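Local coordinates for protein NADH oxidoreductase (Mesorhizobium loti, PDB 3PI7) that probably binds NADPH and acts as an oxidoreductase on NAD(P)H, as a putative quinone reductase with a GroES-like and a Rossmann-fold domain, at residues P192-R197 against A203-I208. Residues are numbered along the deposited sequence; the frame is centred on the assembly and turned at random.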
loop_
_atom_site.group_PDB
_atom_site.type_symbol
_atom_site.label_atom_id
_atom_site.label_comp_id
_atom_site.label_asym_id
_atom_site.label_seq_id
_atom_site.Cartn_x
_atom_site.Cartn_y
_atom_site.Cartn_z
ATOM N N PRO A 192 20.038 -0.992 -10.633
ATOM C CA PRO A 192 19.152 -2.027 -10.097
ATOM C C PRO A 192 19.755 -2.730 -8.904
ATOM O O PRO A 192 20.932 -3.071 -8.904
ATOM C CB PRO A 192 18.978 -3.003 -11.280
ATOM C CG PRO A 192 19.422 -2.240 -12.480
ATOM C CD PRO A 192 20.484 -1.319 -11.998
ATOM N N ILE A 193 18.913 -2.998 -7.913
ATOM C CA ILE A 193 19.293 -3.772 -6.736
ATOM C C ILE A 193 18.432 -4.993 -6.849
ATOM O O ILE A 193 17.213 -4.856 -6.763
ATOM C CB ILE A 193 19.041 -2.971 -5.437
ATOM C CG1 ILE A 193 19.912 -1.703 -5.367
ATOM C CG2 ILE A 193 19.191 -3.866 -4.174
ATOM C CD1 ILE A 193 19.274 -0.617 -4.401
ATOM N N VAL A 194 19.018 -6.184 -7.041
ATOM C CA VAL A 194 18.155 -7.328 -7.234
ATOM C C VAL A 194 18.517 -8.443 -6.287
ATOM O O VAL A 194 19.660 -8.549 -5.868
ATOM C CB VAL A 194 18.138 -7.831 -8.714
ATOM C CG1 VAL A 194 17.793 -6.697 -9.686
ATOM C CG2 VAL A 194 19.450 -8.506 -9.108
ATOM N N THR A 195 17.540 -9.267 -5.957
ATOM C CA THR A 195 17.788 -10.423 -5.097
ATOM C C THR A 195 17.687 -11.715 -5.906
ATOM O O THR A 195 16.842 -11.833 -6.809
ATOM C CB THR A 195 16.829 -10.459 -3.895
ATOM O OG1 THR A 195 15.532 -10.735 -4.407
ATOM C CG2 THR A 195 16.848 -9.155 -3.060
ATOM N N VAL A 196 18.548 -12.683 -5.578
ATOM C CA VAL A 196 18.579 -14.029 -6.173
ATOM C C VAL A 196 18.612 -15.098 -5.069
ATOM O O VAL A 196 18.845 -14.764 -3.919
ATOM C CB VAL A 196 19.778 -14.209 -7.140
ATOM C CG1 VAL A 196 19.675 -13.259 -8.316
ATOM C CG2 VAL A 196 21.109 -14.041 -6.419
ATOM N N ARG A 197 18.464 -16.382 -5.435
ATOM C CA ARG A 197 18.542 -17.533 -4.517
ATOM C C ARG A 197 19.814 -18.357 -4.779
ATOM O O ARG A 197 20.124 -19.270 -4.010
ATOM C CB ARG A 197 17.309 -18.440 -4.672
ATOM C CG ARG A 197 16.020 -17.777 -4.215
ATOM C CD ARG A 197 14.787 -18.612 -4.496
ATOM N N ALA A 203 27.067 -13.125 -11.153
ATOM C CA ALA A 203 27.877 -12.642 -12.271
ATOM C C ALA A 203 27.031 -12.266 -13.484
ATOM O O ALA A 203 27.242 -11.188 -14.043
ATOM C CB ALA A 203 28.923 -13.677 -12.663
ATOM N N LEU A 204 26.040 -13.097 -13.861
ATOM C CA LEU A 204 25.285 -12.776 -15.065
ATOM C C LEU A 204 24.442 -11.533 -14.892
ATOM O O LEU A 204 24.320 -10.755 -15.846
ATOM C CB LEU A 204 24.446 -13.946 -15.598
ATOM C CG LEU A 204 23.152 -14.362 -14.894
ATOM C CD1 LEU A 204 21.950 -13.721 -15.572
ATOM C CD2 LEU A 204 22.964 -15.884 -15.009
ATOM N N LEU A 205 23.849 -11.348 -13.702
ATOM C CA LEU A 205 22.994 -10.174 -13.476
ATOM C C LEU A 205 23.825 -8.914 -13.393
ATOM O O LEU A 205 23.420 -7.887 -13.931
ATOM C CB LEU A 205 22.091 -10.337 -12.247
ATOM C CG LEU A 205 21.016 -11.390 -12.470
ATOM C CD1 LEU A 205 20.218 -11.633 -11.239
ATOM C CD2 LEU A 205 20.107 -11.052 -13.672
ATOM N N LYS A 206 25.035 -9.008 -12.825
ATOM C CA LYS A 206 25.923 -7.857 -12.787
ATOM C C LYS A 206 26.408 -7.519 -14.194
ATOM O O LYS A 206 26.521 -6.336 -14.538
ATOM C CB LYS A 206 27.084 -8.125 -11.848
ATOM C CG LYS A 206 26.723 -7.848 -10.410
ATOM C CD LYS A 206 27.815 -8.305 -9.470
ATOM C CE LYS A 206 27.479 -7.947 -8.046
ATOM N NZ LYS A 206 28.503 -8.440 -7.088
ATOM N N ASP A 207 26.620 -8.553 -15.030
ATOM C CA ASP A 207 27.063 -8.388 -16.412
ATOM C C ASP A 207 26.072 -7.564 -17.231
ATOM O O ASP A 207 26.484 -6.688 -17.981
ATOM C CB ASP A 207 27.269 -9.753 -17.076
ATOM C CG ASP A 207 27.825 -9.647 -18.479
ATOM O OD1 ASP A 207 28.960 -9.125 -18.630
ATOM O OD2 ASP A 207 27.118 -10.060 -19.429
ATOM N N ILE A 208 24.775 -7.799 -17.043
ATOM C CA ILE A 208 23.773 -7.077 -17.821
ATOM C C ILE A 208 23.460 -5.688 -17.222
ATOM O O ILE A 208 22.753 -4.902 -17.857
ATOM C CB ILE A 208 22.495 -7.926 -18.037
ATOM C CG1 ILE A 208 21.944 -8.474 -16.727
ATOM C CG2 ILE A 208 22.786 -9.057 -19.050
ATOM C CD1 ILE A 208 20.515 -8.764 -16.773
#
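With CG turned opposite its carbonyl carbon (chi1 -69°) and CD1 trans along the chain (chi2 175°), Leu205 stretches out from the helix and delivers its CD1 methyl to the strand. Val194 and Val196, two residues apart and so on the same face of the sheet, receive it with different branches. Val196 offers CG1, and Leu205 CD1 closes to 3.4 Å of it, a tight fit for two methyl carbons, as the two side chains run past each other in opposite senses. Val194 uses its other branch: CG2 meets the same Leu205 CD1 at 3.9 Å, approaching at a slant. One leucine methyl thus bridges both valines, while the backbones stay well apart, Val194 CA and Leu205 CA being 8.4 Å from each other.

Strand 191-196, helix 202-208 and strand 212-215 form a beta-alpha-beta unit of the Rossmann-fold domain, both strands belonging to its parallel sheet. Val194 is backbone hydrogen-bonded to His212 and Leu214 of the next strand, and Lys179 of helix 176-188 also touches Leu205. Wholly apolar and buried at all three residues, the helix meets the strand here through van der Waals contact between methyls, in a place screened from solvent, without directional bonds between the segments.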